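Local coordinates for Rod shape-determining protein (MreC) (Helicobacter pylori, PDB 5LP5), which binds penicillin-binding protein 2 in a core cell-wall synthesis complex and, as its name implies, probably helps to determine rod shape, at residues T98-F103 with H110-N115; Q133-A138 with G147-H152; K175-V180 with S224-N229; I189-Q194 with G211-I216; G202-G207 with F242-K247. All coordinates share one frame; numbering follows the deposited sequence.

Contact 1 of 5, residues T98-F103 with H110-N115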
# COMPACT_ATOMS: atom_id res chain seq x y z
N THR C 98 17.48 -4.20 -39.02
CA THR C 98 16.17 -4.21 -39.67
C THR C 98 15.99 -2.81 -40.18
O THR C 98 16.68 -1.88 -39.69
CB THR C 98 15.01 -4.59 -38.69
OG1 THR C 98 13.75 -4.61 -39.39
CG2 THR C 98 14.92 -3.60 -37.51
N PHE C 99 15.08 -2.65 -41.13
CA PHE C 99 14.79 -1.31 -41.57
C PHE C 99 13.35 -1.17 -41.98
O PHE C 99 12.72 -2.16 -42.32
CB PHE C 99 15.72 -0.90 -42.71
CG PHE C 99 15.67 -1.81 -43.90
CD1 PHE C 99 14.91 -1.43 -44.99
CD2 PHE C 99 16.34 -3.03 -43.93
CE1 PHE C 99 14.84 -2.23 -46.12
CE2 PHE C 99 16.25 -3.84 -45.06
CZ PHE C 99 15.51 -3.43 -46.16
N MET C 100 12.86 0.06 -41.93
CA MET C 100 11.47 0.32 -42.26
C MET C 100 11.32 0.51 -43.77
O MET C 100 12.14 1.13 -44.41
CB MET C 100 10.89 1.48 -41.45
CG MET C 100 11.25 2.87 -41.92
SD MET C 100 10.59 4.12 -40.81
CE MET C 100 8.94 4.34 -41.47
N THR C 101 10.24 -0.03 -44.31
CA THR C 101 9.92 0.15 -45.74
C THR C 101 8.93 1.27 -45.97
O THR C 101 8.96 1.95 -46.98
CB THR C 101 9.32 -1.12 -46.34
OG1 THR C 101 8.01 -1.38 -45.79
CG2 THR C 101 10.29 -2.30 -46.13
N SER C 102 8.05 1.46 -45.00
CA SER C 102 7.02 2.46 -45.06
C SER C 102 6.43 2.64 -43.67
O SER C 102 6.63 1.78 -42.80
CB SER C 102 5.94 1.98 -45.99
OG SER C 102 5.36 0.76 -45.53
N PHE C 103 5.66 3.70 -43.48
CA PHE C 103 4.76 3.77 -42.33
C PHE C 103 3.57 2.86 -42.64
O PHE C 103 3.28 2.61 -43.81
CB PHE C 103 4.28 5.19 -42.12
CG PHE C 103 5.36 6.12 -41.69
CD1 PHE C 103 5.61 6.36 -40.35
CD2 PHE C 103 6.09 6.82 -42.64
CE1 PHE C 103 6.60 7.26 -39.99
CE2 PHE C 103 7.08 7.71 -42.27
CZ PHE C 103 7.34 7.93 -40.95
N HIS C 110 3.71 6.71 -35.58
CA HIS C 110 4.16 5.78 -34.56
C HIS C 110 3.94 4.31 -34.95
O HIS C 110 3.97 3.45 -34.07
CB HIS C 110 3.47 6.10 -33.22
CG HIS C 110 3.44 7.56 -32.87
ND1 HIS C 110 4.53 8.24 -32.38
CD2 HIS C 110 2.45 8.47 -32.99
CE1 HIS C 110 4.20 9.51 -32.19
NE2 HIS C 110 2.94 9.67 -32.54
N SER C 111 3.78 4.01 -36.23
CA SER C 111 3.56 2.64 -36.67
C SER C 111 4.24 2.42 -38.01
O SER C 111 3.97 3.14 -38.98
CB SER C 111 2.07 2.34 -36.80
OG SER C 111 1.48 2.17 -35.53
N VAL C 112 5.12 1.42 -38.08
CA VAL C 112 5.88 1.19 -39.30
C VAL C 112 5.93 -0.26 -39.75
O VAL C 112 5.89 -1.19 -38.94
CB VAL C 112 7.32 1.71 -39.17
CG1 VAL C 112 7.32 3.19 -38.84
CG2 VAL C 112 8.10 0.93 -38.12
N SER C 113 6.07 -0.44 -41.06
CA SER C 113 6.29 -1.76 -41.65
C SER C 113 7.79 -2.00 -41.77
O SER C 113 8.51 -1.17 -42.31
CB SER C 113 5.66 -1.86 -43.05
OG SER C 113 4.26 -2.04 -43.02
N LEU C 114 8.24 -3.16 -41.28
CA LEU C 114 9.64 -3.51 -41.28
C LEU C 114 9.94 -4.63 -42.25
O LEU C 114 9.13 -5.51 -42.49
CB LEU C 114 10.05 -3.97 -39.89
CG LEU C 114 9.94 -2.91 -38.80
CD1 LEU C 114 10.08 -3.57 -37.44
CD2 LEU C 114 11.00 -1.85 -38.96
N ASN C 115 11.13 -4.60 -42.80
CA ASN C 115 11.52 -5.64 -43.70
C ASN C 115 11.63 -6.96 -42.95
O ASN C 115 12.27 -7.01 -41.89
CB ASN C 115 12.86 -5.32 -44.30
CG ASN C 115 13.10 -6.07 -45.58
OD1 ASN C 115 12.21 -6.13 -46.44
ND2 ASN C 115 14.27 -6.68 -45.72

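Contact 2 of 5, residues Q133-A138 with G147-H152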
# COMPACT_ATOMS: atom_id res chain seq x y z
N GLN C 133 19.39 3.71 -28.12
CA GLN C 133 18.17 4.17 -27.45
C GLN C 133 16.97 3.25 -27.78
O GLN C 133 16.91 2.69 -28.86
CB GLN C 133 17.88 5.63 -27.84
CG GLN C 133 16.73 6.28 -27.10
CD GLN C 133 16.59 7.78 -27.37
OE1 GLN C 133 15.65 8.43 -26.86
NE2 GLN C 133 17.54 8.35 -28.12
N ALA C 134 16.02 3.11 -26.86
CA ALA C 134 14.78 2.39 -27.14
C ALA C 134 13.81 3.29 -27.90
O ALA C 134 13.44 4.39 -27.40
CB ALA C 134 14.16 1.90 -25.85
N ILE C 135 13.39 2.85 -29.09
CA ILE C 135 12.39 3.57 -29.91
C ILE C 135 11.01 2.93 -29.90
O ILE C 135 10.04 3.59 -30.24
CB ILE C 135 12.83 3.76 -31.38
CG1 ILE C 135 12.99 2.40 -32.11
CG2 ILE C 135 14.13 4.54 -31.43
CD1 ILE C 135 13.21 2.53 -33.61
N GLY C 136 10.91 1.66 -29.54
CA GLY C 136 9.59 0.98 -29.52
C GLY C 136 9.72 -0.53 -29.57
O GLY C 136 10.74 -1.07 -29.18
N ILE C 137 8.68 -1.19 -30.01
CA ILE C 137 8.69 -2.65 -30.08
C ILE C 137 8.23 -3.13 -31.43
O ILE C 137 7.73 -2.36 -32.23
CB ILE C 137 7.76 -3.28 -29.01
CG1 ILE C 137 6.29 -2.94 -29.32
CG2 ILE C 137 8.14 -2.79 -27.62
CD1 ILE C 137 5.31 -3.54 -28.35
N ALA C 138 8.38 -4.42 -31.66
CA ALA C 138 8.06 -5.01 -32.96
C ALA C 138 7.43 -6.37 -32.79
O ALA C 138 7.91 -7.18 -32.00
CB ALA C 138 9.33 -5.13 -33.81
N GLY C 147 6.37 -2.57 -36.57
CA GLY C 147 6.99 -1.79 -35.50
C GLY C 147 6.00 -0.82 -34.88
O GLY C 147 5.41 -0.00 -35.59
N PHE C 148 5.79 -0.94 -33.58
CA PHE C 148 4.96 -0.01 -32.84
C PHE C 148 5.85 0.84 -31.96
O PHE C 148 6.38 0.37 -30.96
CB PHE C 148 3.91 -0.74 -32.02
CG PHE C 148 3.10 -1.71 -32.83
CD1 PHE C 148 2.15 -1.25 -33.73
CD2 PHE C 148 3.33 -3.05 -32.73
CE1 PHE C 148 1.44 -2.14 -34.52
CE2 PHE C 148 2.62 -3.95 -33.51
CZ PHE C 148 1.66 -3.49 -34.40
N LEU C 149 6.02 2.09 -32.36
CA LEU C 149 7.02 2.97 -31.79
C LEU C 149 6.56 3.60 -30.48
O LEU C 149 5.42 3.46 -30.07
CB LEU C 149 7.39 4.06 -32.79
CG LEU C 149 7.85 3.54 -34.16
CD1 LEU C 149 8.15 4.69 -35.10
CD2 LEU C 149 9.06 2.63 -34.06
N ASN C 150 7.48 4.30 -29.82
CA ASN C 150 7.20 4.96 -28.54
C ASN C 150 5.94 5.83 -28.71
O ASN C 150 5.80 6.61 -29.65
CB ASN C 150 8.34 5.87 -28.06
CG ASN C 150 9.46 5.12 -27.37
OD1 ASN C 150 9.26 4.08 -26.74
ND2 ASN C 150 10.68 5.68 -27.46
N ALA C 151 5.00 5.66 -27.79
CA ALA C 151 3.76 6.44 -27.78
C ALA C 151 2.65 5.86 -28.62
O ALA C 151 1.54 6.38 -28.54
CB ALA C 151 3.99 7.91 -28.14
N HIS C 152 2.90 4.77 -29.33
CA HIS C 152 1.78 3.99 -29.92
C HIS C 152 0.97 3.29 -28.81
O HIS C 152 1.52 2.87 -27.80
CB HIS C 152 2.30 2.97 -30.96
CG HIS C 152 1.22 2.28 -31.75
ND1 HIS C 152 0.17 2.96 -32.33
CD2 HIS C 152 1.02 0.98 -32.05
CE1 HIS C 152 -0.61 2.11 -32.97
NE2 HIS C 152 -0.13 0.90 -32.79

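Contact 3 of 5, residues K175-V180 with S224-N229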
# COMPACT_ATOMS: atom_id res chain seq x y z
N LYS C 175 -1.47 13.49 -24.83
CA LYS C 175 -0.62 14.42 -25.58
C LYS C 175 0.54 13.70 -26.25
O LYS C 175 1.54 14.32 -26.62
CB LYS C 175 -0.06 15.50 -24.64
CG LYS C 175 -1.07 16.13 -23.71
CD LYS C 175 -0.40 16.96 -22.63
CE LYS C 175 -1.50 17.50 -21.72
NZ LYS C 175 -1.00 18.35 -20.60
N GLN C 176 0.41 12.39 -26.41
CA GLN C 176 1.47 11.55 -26.97
C GLN C 176 2.88 11.84 -26.40
O GLN C 176 3.86 11.95 -27.14
CB GLN C 176 1.46 11.61 -28.50
CG GLN C 176 0.27 10.89 -29.11
CD GLN C 176 0.12 11.13 -30.59
OE1 GLN C 176 0.17 12.28 -31.06
NE2 GLN C 176 -0.07 10.05 -31.33
N GLU C 177 2.95 11.97 -25.07
CA GLU C 177 4.21 12.06 -24.35
C GLU C 177 4.55 10.65 -23.89
O GLU C 177 3.66 9.87 -23.58
CB GLU C 177 4.11 12.98 -23.12
CG GLU C 177 3.44 14.32 -23.40
CD GLU C 177 3.55 15.29 -22.24
OE1 GLU C 177 2.83 15.08 -21.23
OE2 GLU C 177 4.33 16.27 -22.37
N LEU C 178 5.83 10.32 -23.85
CA LEU C 178 6.25 9.04 -23.32
C LEU C 178 6.17 9.08 -21.81
O LEU C 178 6.71 9.96 -21.19
CB LEU C 178 7.68 8.71 -23.79
CG LEU C 178 8.05 7.25 -23.60
CD1 LEU C 178 7.13 6.39 -24.43
CD2 LEU C 178 9.48 7.00 -24.04
N VAL C 179 5.51 8.10 -21.21
CA VAL C 179 5.28 8.11 -19.76
C VAL C 179 5.74 6.82 -19.13
O VAL C 179 5.61 5.75 -19.73
CB VAL C 179 3.78 8.28 -19.48
CG1 VAL C 179 3.49 8.10 -17.99
CG2 VAL C 179 3.26 9.61 -20.05
N VAL C 180 6.32 6.91 -17.93
CA VAL C 180 6.51 5.72 -17.11
C VAL C 180 5.38 5.66 -16.09
O VAL C 180 5.18 6.58 -15.29
CB VAL C 180 7.86 5.72 -16.36
CG1 VAL C 180 7.99 4.46 -15.52
CG2 VAL C 180 9.02 5.84 -17.33
N SER C 224 3.35 8.42 -11.72
CA SER C 224 3.80 8.36 -13.09
C SER C 224 4.92 9.36 -13.30
O SER C 224 5.03 10.32 -12.57
CB SER C 224 2.65 8.72 -14.05
OG SER C 224 1.65 7.72 -14.12
N ALA C 225 5.72 9.12 -14.33
CA ALA C 225 6.79 10.02 -14.69
C ALA C 225 6.72 10.29 -16.16
O ALA C 225 6.75 9.37 -16.97
CB ALA C 225 8.15 9.42 -14.35
N VAL C 226 6.62 11.56 -16.52
CA VAL C 226 6.64 11.95 -17.91
C VAL C 226 8.07 12.16 -18.31
O VAL C 226 8.82 12.80 -17.56
CB VAL C 226 5.86 13.26 -18.13
CG1 VAL C 226 5.88 13.65 -19.61
CG2 VAL C 226 4.43 13.11 -17.63
N LEU C 227 8.46 11.65 -19.47
CA LEU C 227 9.86 11.69 -19.89
C LEU C 227 10.14 12.82 -20.84
O LEU C 227 9.26 13.26 -21.54
CB LEU C 227 10.27 10.38 -20.57
CG LEU C 227 10.00 9.14 -19.75
CD1 LEU C 227 10.63 7.94 -20.43
CD2 LEU C 227 10.58 9.25 -18.36
N LYS C 228 11.39 13.25 -20.88
CA LYS C 228 11.89 14.13 -21.91
C LYS C 228 13.15 13.47 -22.50
O LYS C 228 13.63 12.47 -21.96
CB LYS C 228 12.20 15.50 -21.32
CG LYS C 228 13.28 15.48 -20.24
CD LYS C 228 13.56 16.85 -19.66
CE LYS C 228 14.23 16.72 -18.29
NZ LYS C 228 14.52 18.04 -17.61
N ASN C 229 13.67 13.99 -23.61
CA ASN C 229 14.81 13.38 -24.28
C ASN C 229 14.58 11.92 -24.66
O ASN C 229 15.56 11.16 -24.80
CB ASN C 229 16.05 13.45 -23.41
CG ASN C 229 16.61 14.83 -23.31
OD1 ASN C 229 16.95 15.41 -24.34
ND2 ASN C 229 16.70 15.37 -22.08

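Contact 4 of 5, residues I189-Q194 with G211-I216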
# COMPACT_ATOMS: atom_id res chain seq x y z
N ILE C 189 12.23 9.71 -6.74
CA ILE C 189 12.61 10.09 -8.11
C ILE C 189 12.92 11.57 -8.18
O ILE C 189 12.30 12.35 -7.48
CB ILE C 189 11.44 9.83 -9.08
CG1 ILE C 189 10.95 8.40 -9.02
CG2 ILE C 189 11.85 10.19 -10.50
CD1 ILE C 189 9.64 8.25 -9.77
N ASN C 190 13.85 11.93 -9.04
CA ASN C 190 14.23 13.33 -9.23
C ASN C 190 14.15 13.74 -10.69
O ASN C 190 14.41 12.92 -11.59
CB ASN C 190 15.65 13.57 -8.73
CG ASN C 190 15.84 13.24 -7.26
OD1 ASN C 190 15.32 13.95 -6.37
ND2 ASN C 190 16.69 12.22 -6.98
N ILE C 191 13.78 15.00 -10.92
CA ILE C 191 13.73 15.51 -12.27
C ILE C 191 15.13 15.38 -12.88
O ILE C 191 16.11 15.80 -12.26
CB ILE C 191 13.30 17.00 -12.34
CG1 ILE C 191 12.02 17.24 -11.56
CG2 ILE C 191 13.09 17.39 -13.79
CD1 ILE C 191 10.95 16.26 -11.90
N GLY C 192 15.22 14.79 -14.07
CA GLY C 192 16.49 14.56 -14.74
C GLY C 192 17.04 13.15 -14.61
O GLY C 192 17.94 12.79 -15.36
N ASP C 193 16.55 12.36 -13.65
CA ASP C 193 16.95 10.97 -13.52
C ASP C 193 16.89 10.23 -14.86
O ASP C 193 15.86 10.27 -15.53
CB ASP C 193 15.99 10.21 -12.56
CG ASP C 193 16.44 10.20 -11.13
OD1 ASP C 193 17.67 9.98 -10.94
OD2 ASP C 193 15.57 10.36 -10.22
N GLN C 194 17.98 9.53 -15.19
CA GLN C 194 18.01 8.60 -16.28
C GLN C 194 16.97 7.47 -16.16
O GLN C 194 16.73 6.93 -15.07
CB GLN C 194 19.39 7.97 -16.39
CG GLN C 194 20.42 8.86 -17.08
CD GLN C 194 21.38 8.03 -17.90
OE1 GLN C 194 21.69 6.87 -17.56
NE2 GLN C 194 21.85 8.60 -19.02
N GLY C 211 15.10 7.66 -21.68
CA GLY C 211 14.86 9.11 -21.50
C GLY C 211 15.16 9.60 -20.11
O GLY C 211 15.88 8.94 -19.37
N GLU C 212 14.64 10.76 -19.76
CA GLU C 212 14.89 11.38 -18.46
C GLU C 212 13.58 11.90 -17.88
O GLU C 212 12.72 12.36 -18.61
CB GLU C 212 15.87 12.56 -18.59
CG GLU C 212 17.25 12.17 -19.09
CD GLU C 212 18.16 13.32 -19.44
OE1 GLU C 212 17.95 14.44 -18.89
OE2 GLU C 212 19.10 13.04 -20.24
N VAL C 213 13.46 11.85 -16.56
CA VAL C 213 12.22 12.27 -15.91
C VAL C 213 12.07 13.78 -16.01
O VAL C 213 12.97 14.52 -15.63
CB VAL C 213 12.20 11.84 -14.44
CG1 VAL C 213 10.91 12.33 -13.75
CG2 VAL C 213 12.32 10.33 -14.35
N SER C 214 10.95 14.26 -16.56
CA SER C 214 10.72 15.69 -16.65
C SER C 214 9.69 16.18 -15.64
O SER C 214 9.82 17.28 -15.11
CB SER C 214 10.36 16.11 -18.07
OG SER C 214 9.00 16.23 -18.25
N SER C 215 8.67 15.38 -15.35
CA SER C 215 7.68 15.74 -14.32
C SER C 215 7.09 14.45 -13.74
O SER C 215 7.36 13.36 -14.23
CB SER C 215 6.56 16.62 -14.90
OG SER C 215 5.71 15.86 -15.76
N ILE C 216 6.32 14.60 -12.67
CA ILE C 216 5.85 13.47 -11.88
C ILE C 216 4.42 13.70 -11.40
O ILE C 216 4.15 14.66 -10.70
CB ILE C 216 6.75 13.28 -10.65
CG1 ILE C 216 8.21 13.05 -11.10
CG2 ILE C 216 6.23 12.12 -9.81
CD1 ILE C 216 9.24 12.91 -10.00

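Contact 5 of 5, residues G202-G207 with F242-K247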
# COMPACT_ATOMS: atom_id res chain seq x y z
N GLY C 202 11.79 -9.49 -21.07
CA GLY C 202 12.12 -10.39 -22.18
C GLY C 202 11.92 -9.75 -23.54
O GLY C 202 11.74 -10.45 -24.55
N ILE C 203 11.98 -8.42 -23.56
CA ILE C 203 11.90 -7.62 -24.78
C ILE C 203 13.24 -6.93 -25.09
O ILE C 203 13.78 -7.02 -26.19
CB ILE C 203 10.84 -6.50 -24.65
CG1 ILE C 203 9.45 -7.09 -24.40
CG2 ILE C 203 10.84 -5.61 -25.90
CD1 ILE C 203 8.38 -6.08 -24.04
N PHE C 204 13.72 -6.21 -24.09
CA PHE C 204 15.03 -5.56 -24.12
C PHE C 204 15.90 -6.21 -23.06
O PHE C 204 15.41 -6.75 -22.07
CB PHE C 204 14.91 -4.08 -23.74
CG PHE C 204 14.17 -3.23 -24.73
CD1 PHE C 204 14.81 -2.77 -25.85
CD2 PHE C 204 12.86 -2.84 -24.50
CE1 PHE C 204 14.16 -1.95 -26.76
CE2 PHE C 204 12.20 -2.03 -25.41
CZ PHE C 204 12.86 -1.58 -26.55
N GLY C 205 17.20 -6.14 -23.27
CA GLY C 205 18.15 -6.33 -22.19
C GLY C 205 18.19 -5.10 -21.31
O GLY C 205 17.66 -4.04 -21.68
N ALA C 206 18.81 -5.23 -20.16
CA ALA C 206 18.90 -4.14 -19.22
C ALA C 206 19.86 -3.04 -19.71
O ALA C 206 20.86 -3.31 -20.41
CB ALA C 206 19.37 -4.65 -17.88
N GLY C 207 19.54 -1.82 -19.33
CA GLY C 207 20.48 -0.71 -19.45
C GLY C 207 20.46 0.11 -20.73
O GLY C 207 21.28 0.98 -20.90
N PHE C 242 17.98 -1.69 -34.97
CA PHE C 242 18.28 -3.07 -34.59
C PHE C 242 17.12 -3.69 -33.79
O PHE C 242 16.54 -3.04 -32.93
CB PHE C 242 19.55 -3.09 -33.73
CG PHE C 242 20.79 -2.72 -34.48
CD1 PHE C 242 21.56 -3.70 -35.09
CD2 PHE C 242 21.22 -1.42 -34.55
CE1 PHE C 242 22.72 -3.38 -35.77
CE2 PHE C 242 22.38 -1.08 -35.24
CZ PHE C 242 23.13 -2.06 -35.85
N LEU C 243 16.83 -4.95 -34.06
CA LEU C 243 15.79 -5.69 -33.35
C LEU C 243 16.37 -6.41 -32.17
O LEU C 243 17.39 -7.10 -32.28
CB LEU C 243 15.17 -6.72 -34.29
CG LEU C 243 13.92 -7.45 -33.81
CD1 LEU C 243 12.69 -6.58 -33.95
CD2 LEU C 243 13.70 -8.67 -34.69
N SER C 244 15.72 -6.30 -31.02
CA SER C 244 16.23 -6.92 -29.80
C SER C 244 15.56 -8.25 -29.49
O SER C 244 14.41 -8.26 -29.10
CB SER C 244 16.02 -5.99 -28.61
OG SER C 244 16.31 -6.69 -27.42
N ASP C 245 16.31 -9.34 -29.64
CA ASP C 245 15.81 -10.71 -29.44
C ASP C 245 16.42 -11.31 -28.16
O ASP C 245 17.59 -11.73 -28.19
CB ASP C 245 16.15 -11.57 -30.66
CG ASP C 245 15.53 -13.00 -30.60
OD1 ASP C 245 15.02 -13.41 -29.57
OD2 ASP C 245 15.54 -13.74 -31.57
N VAL C 246 15.65 -11.34 -27.08
CA VAL C 246 16.12 -11.89 -25.79
C VAL C 246 15.68 -13.35 -25.71
O VAL C 246 14.50 -13.63 -25.82
CB VAL C 246 15.50 -11.14 -24.60
CG1 VAL C 246 15.83 -11.82 -23.29
CG2 VAL C 246 15.96 -9.69 -24.55
N LYS C 247 16.65 -14.24 -25.55
CA LYS C 247 16.40 -15.66 -25.72
C LYS C 247 15.37 -16.12 -24.67
O LYS C 247 15.55 -15.89 -23.47
CB LYS C 247 17.72 -16.47 -25.70
CG LYS C 247 18.57 -16.27 -26.97
CD LYS C 247 17.90 -16.80 -28.25
CE LYS C 247 18.01 -15.85 -29.45
NZ LYS C 247 17.34 -16.39 -30.67

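Contact 1 of 5, residues T98-F103 with H110-N115
Residues 98-103 and 110-115 form a bulged beta hairpin within the first of the two six-stranded antiparallel barrels of MreC. The bulge is read from the register: Met100 faces Leu114 as a non-hydrogen-bonded pair, yet Ser102, not Thr101, faces Ser113. Three backbone bonds hold the strands. Asn115 N reaches Phe99 O at 3.0 Å, nearly along the C=O axis, whereas both backbone polar atoms of Ser113 are used across the bulge: its O accepts from Thr101 N (2.9 Å) and its N donates to Ser102 O (2.9 Å), each in the carbonyl plane.

The apolar packing centres on the end of Met100. The Met100 chain is extended at chi2 and bends at chi3 (-86°), which swings CE across Val112 at about a right angle, 3.3 Å from CG1. That same CE lies over the centre of the Phe103 ring, and Val112 CG1 is 3.9 Å from Phe103 CD1. The ring of Phe103 also meets Phe169 of the second MreC subunit edge-to-face, so this packing continues into that subunit.

A CH-pi contact closes the other end: Asn115 CB stands over one face of Phe99, 3.9 Å from the ring centroid, with the amide plane 33° from the ring.

Contact 2 of 5, residues Q133-A138 with G147-H152
With chi1 at -81°, Asn150 CG stands anti to its carbonyl carbon, and the amide folds back over the facing strand of this beta hairpin, strands 134-141 and 144-149 of the first barrel. ND2 thereby donates to Ala134 O at 3.0 Å, meeting the oxygen from above the carbonyl plane and with a bent N-H angle of 142°. The backbone N of the same residue binds Ile135 O at 2.7 Å, so Asn150 grips two successive carbonyls of the 133-138 segment. The amide is held from outside as well: OD1 bonds to Tyr157 OH, and ND2 also reaches Phe231 O, which together fix its rotation in this buried place.

Further along, Ile137 and Phe148 make the hydrogen-bonded pair. Ile137 N to Phe148 O is almost straight at 176°, though the donor again lies above the carbonyl plane; the return bond from Phe148 N is in plane.

Gly136 lies opposite Leu149, their CA atoms just 4.0 Å apart; with no side chain there, the two backbones can come this close, and Gly136 CA is 3.6 Å from Phe148 O. A type II turn from Leu149 to His152, starting within the pairing and closed by His152 N to Leu149 O, leads the chain away. Ile135 and Leu149 lie side by side, pointing the same way, and touch through their tips, CD1 of Ile135 standing 4.2 Å from CD2 of Leu149.

Contact 3 of 5, residues K175-V180 with S224-N229
Strands 178-183 and 223-228 pair antiparallel inside the second six-stranded barrel of MreC, within the family's barrel core, although 43 residues separate the two segments in sequence. Leu227 can be followed outward from its backbone. Its N bonds to Leu178 O at 3.0 Å, nearly along the C=O axis. CB then passes 3.6 Å from that same Leu178 O and CG stays beside it, because chi1 of -54° sets CG anti to the carbonyl carbon, beside the backbone N. At the fork the two methyls share the work: CD1 meets Leu178 CD2 at 3.9 Å and also touches Val180 CG2, while CD2 meets Val180 CG2. Leu227 thus crosses both neighbours obliquely, touching two side chains of the opposite segment at once. Ile170 of strand 166-172 packs against all three, consistent with a place in the barrel interior.

Two more backbone bonds flank Val180 and Ala225, one in each direction, as expected for a hydrogen-bonded pair; Val180 N to Ala225 O, at 2.7 Å, has an N-H angle of 167°.

The face bearing Val179 and Val226 is built differently. Val179 and Val226 are a non-hydrogen-bonded pair whose methyls barely meet. Just before Leu178 the Glu177 chain, extended beyond CG, runs obliquely across Val226, and its carboxylate lies beside the methyl. Ser224 puts CB 3.5 Å from Val180 O, but its hydroxyl bonds to Asp181. The closest approach on the Glu177 side is OE1 to Val226 CG1, 3.7 Å.

Contact 4 of 5, residues I189-Q194 with G211-I216
The CB of Val213 points toward the 189-194 loop, and the loop's side chains are disposed around it. Ile189 crosses Val213 at about a right angle, its CG2 branch lying 3.9 Å from Val213 CG2. The same CG2, anti to its own backbone N, also takes the tip of Ile216: Ile216 CD1 comes obliquely to 3.8 Å. Ile161 of strand 158-161 packs against Ile189 and Val213, extending this apolar patch to that strand.

Ile191 works by another route. Its CB is not aimed at the strand, but CG2 settles over the backbone, 3.4 Å from Val213 O and close to Ser214 O, while CD1 runs on past Ser214. On the Glu212 side, CB and CG lie beside Gly192 O.

Two backbone bonds keep the pieces in place, both in the carbonyl plane: Gly192 N to Val213 O at 2.8 Å, and Val213 N to Asp193 O at 3.1 Å. The loop is also braced internally, since Asp193 OD2 accepts from Asn190 N at 2.6 Å, met from above the carboxylate plane. Gly192 takes a positive phi of 100° at the third position of the turn. The result is a type II beta turn, Asn190 to Asp193, laid against strand 209-218 of the second barrel, itself carrying a classic bulge at Ser214 and Ser215 opposite Val226; the turn leads into strand 194-197, whose Gln194 pairs antiparallel with Glu212.

Contact 5 of 5, residues G202-G207 with F242-K247
Tight packing is concentrated at Ser244 and Val246, whose side chains both point from the strand to the 202-207 loop. Ser244 OG, anti to its backbone N (chi1 170°), donates to Ile203 O at 2.8 Å, in the carbonyl plane and on a lone pair. This is the one hydrogen bond between the segments. Val246 takes the next place along: its CB lies 3.8 Å from Gly202 O, and its CG2 fits against the main chain, 3.8 Å from Phe204 C and equally near Ile203 O. The valine therefore meets loop backbone rather than side chains.

Strand 241-246 is the last strand of the first barrel, whereas the loop connects strands 194-197 and 209-218 of the second, so the contact bridges the two barrels. Ile203 and Phe204 turn their CB atoms from the strand: Phe204 meets Tyr157 edge-to-face, and Ile203 packs on Ala135 of the Pbp2 chain.

Looser is the strand's other face. Asp245 points away from the loop and forms a salt bridge with Lys124 through OD1. The exposed Lys247 makes a salt bridge back to it that includes a weak hydrogen bond, NZ to Asp245 OD2 at 3.3 Å.

Contacts 1 and 2 lie in the first barrel, 3 and 4 in the second, and contact 5 joins a first-barrel strand to a second-barrel loop. Contacts 1 and 2, centres 11 Å apart, are joined by probable backbone bonds, Val112 O to Gly147 N (2.8 Å) and His110 O to Leu149 N (3.0 Å). Contact 4 is nested in the loop closed by contact 3, their centres 9 Å apart. Contact 2 is central, its centre about 5 Å from the chain's: Asn150 CG meets Leu178 CD2 of contact 3 at 3.8 Å, and Gly136 O meets Phe204 CZ of contact 5 at 3.4 Å. Contacts 2 and 5 touch Pbp2, whereas contacts 1 and 3 touch the second MreC subunit.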